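Local coordinates for inactivation-no-after-potential D protein (Drosophila melanogaster, PDB 5F67) that probably acts as a scaffold in fly photoreceptor signalling, its third PDZ domain recognising the tail of the TRP channel, at residues 24-29 with 101-106. Sequence-based numbering, arbitrary orientation.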
loop_
_atom_site.group_PDB
_atom_site.type_symbol
_atom_site.label_atom_id
_atom_site.label_comp_id
_atom_site.label_asym_id
_atom_site.label_seq_id
_atom_site.Cartn_x
_atom_site.Cartn_y
_atom_site.Cartn_z
ATOM N N ALA A 24 5.440 9.563 8.459
ATOM C CA ALA A 24 4.406 8.837 7.715
ATOM C C ALA A 24 3.354 9.820 7.201
ATOM O O ALA A 24 3.232 10.939 7.720
ATOM C CB ALA A 24 3.751 7.769 8.590
ATOM N N ARG A 25 2.600 9.406 6.186
ATOM C CA ARG A 25 1.587 10.284 5.616
ATOM C C ARG A 25 0.334 9.480 5.297
ATOM O O ARG A 25 0.366 8.252 5.218
ATOM C CB ARG A 25 2.123 10.940 4.333
ATOM C CG ARG A 25 2.353 9.935 3.190
ATOM C CD ARG A 25 3.185 10.523 2.040
ATOM N NE ARG A 25 3.180 9.645 0.858
ATOM C CZ ARG A 25 3.987 8.602 0.708
ATOM N NH1 ARG A 25 4.858 8.311 1.665
ATOM N NH2 ARG A 25 3.936 7.854 -0.397
ATOM N N THR A 26 -0.782 10.175 5.129
ATOM C CA THR A 26 -2.029 9.506 4.795
ATOM C C THR A 26 -2.385 9.763 3.339
ATOM O O THR A 26 -2.410 10.917 2.904
ATOM C CB THR A 26 -3.169 10.068 5.679
ATOM O OG1 THR A 26 -2.921 9.719 7.047
ATOM C CG2 THR A 26 -4.505 9.496 5.246
ATOM N N VAL A 27 -2.666 8.701 2.584
ATOM C CA VAL A 27 -3.192 8.866 1.233
ATOM C C VAL A 27 -4.598 8.294 1.148
ATOM O O VAL A 27 -4.955 7.392 1.904
ATOM C CB VAL A 27 -2.297 8.201 0.160
ATOM C CG1 VAL A 27 -0.889 8.787 0.216
ATOM C CG2 VAL A 27 -2.257 6.678 0.338
ATOM N N GLN A 28 -5.394 8.818 0.221
ATOM C CA GLN A 28 -6.763 8.356 0.032
ATOM C C GLN A 28 -6.873 7.878 -1.405
ATOM O O GLN A 28 -6.859 8.687 -2.333
ATOM C CB GLN A 28 -7.744 9.519 0.246
ATOM C CG GLN A 28 -7.601 10.225 1.607
ATOM C CD GLN A 28 -8.108 9.385 2.775
ATOM O OE1 GLN A 28 -8.675 8.297 2.587
ATOM N NE2 GLN A 28 -7.898 9.884 3.996
ATOM N N VAL A 29 -6.990 6.569 -1.606
ATOM C CA VAL A 29 -6.920 6.034 -2.960
ATOM C C VAL A 29 -8.207 5.293 -3.307
ATOM O O VAL A 29 -8.591 4.348 -2.617
ATOM C CB VAL A 29 -5.735 5.073 -3.103
ATOM C CG1 VAL A 29 -5.655 4.531 -4.532
ATOM C CG2 VAL A 29 -4.436 5.779 -2.708
ATOM N N THR A 101 -8.091 4.356 2.698
ATOM C CA THR A 101 -7.133 5.195 3.394
ATOM C C THR A 101 -5.911 4.335 3.676
ATOM O O THR A 101 -6.030 3.248 4.251
ATOM C CB THR A 101 -7.693 5.657 4.740
ATOM O OG1 THR A 101 -8.931 6.347 4.539
ATOM C CG2 THR A 101 -6.693 6.583 5.456
ATOM N N MET A 102 -4.737 4.797 3.267
ATOM C CA MET A 102 -3.526 4.069 3.609
ATOM C C MET A 102 -2.541 5.010 4.288
ATOM O O MET A 102 -2.408 6.166 3.892
ATOM C CB MET A 102 -2.892 3.473 2.354
ATOM C CG MET A 102 -3.757 2.392 1.701
ATOM S SD MET A 102 -2.907 1.583 0.334
ATOM C CE MET A 102 -3.020 2.835 -0.945
ATOM N N ILE A 103 -1.863 4.510 5.315
ATOM C CA ILE A 103 -0.801 5.281 5.929
ATOM C C ILE A 103 0.481 4.668 5.423
ATOM O O ILE A 103 0.703 3.456 5.557
ATOM C CB ILE A 103 -0.830 5.203 7.463
ATOM C CG1 ILE A 103 -2.108 5.869 7.988
ATOM C CG2 ILE A 103 0.380 5.920 8.042
ATOM C CD1 ILE A 103 -2.258 5.799 9.496
ATOM N N LEU A 104 1.318 5.508 4.826
ATOM C CA LEU A 104 2.527 5.046 4.158
ATOM C C LEU A 104 3.743 5.788 4.677
ATOM O O LEU A 104 3.656 6.954 5.037
ATOM C CB LEU A 104 2.411 5.298 2.653
ATOM C CG LEU A 104 1.348 4.505 1.889
ATOM C CD1 LEU A 104 1.157 5.089 0.487
ATOM C CD2 LEU A 104 1.713 3.020 1.820
ATOM N N LEU A 105 4.889 5.118 4.679
ATOM C CA LEU A 105 6.137 5.760 5.089
ATOM C C LEU A 105 7.180 5.575 3.995
ATOM O O LEU A 105 7.557 4.443 3.663
ATOM C CB LEU A 105 6.651 5.154 6.400
ATOM C CG LEU A 105 8.020 5.659 6.876
ATOM C CD1 LEU A 105 7.966 7.133 7.286
ATOM C CD2 LEU A 105 8.513 4.817 8.033
ATOM N N THR A 106 7.629 6.680 3.410
ATOM C CA THR A 106 8.687 6.611 2.405
ATOM C C THR A 106 10.009 6.702 3.139
ATOM O O THR A 106 10.215 7.617 3.944
ATOM C CB THR A 106 8.577 7.763 1.374
ATOM O OG1 THR A 106 7.359 7.630 0.637
ATOM C CG2 THR A 106 9.740 7.721 0.391
HETATM O O HOH W 1 6.317 9.338 4.057
#
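Arg25 reaches across to Leu104 and Thr106 where strand 25-29 runs antiparallel to strand 101-105, the edge pairing of a PDZ-domain sheet. Its CG sits between the backbone N and the carbonyl carbon (chi1 67°), and the chain runs extended to NE. Leu104 CB lies over one guanidinium face, offset toward the rim, 4.0 Å from Arg25 NH1. NH1 makes a weak, bent bond to Thr106 OG1 (2.8 Å, 124° at the hydrogen), and a water in the guanidinium plane links it to Thr106 N. Asp71 takes a salt bridge from Arg25 NH2 and a hydrogen bond from Thr106 OG1. An alanine at Arg25 would take the guanidinium off Leu104 CB and probably leave Asp71 without its cationic mate.

On this face, Val27 CG2 packs 3.8 Å from both Met102 CB and Leu104 CD1, while Met102, bent at chi3 (-76°), brings CE to 3.7 Å from Val29 CG2. On the other face, at the Gln28-Thr101 end, Thr101 OG1 donates to Gln28 OE1 (2.8 Å), the two side chains pointing the same way. Reciprocal backbone pairs, Arg25-Leu104 and Val27-Met102, fix the register; Val27, Met102 and Leu104 make apolar contacts, and Asp71 would balance the charge of Arg25.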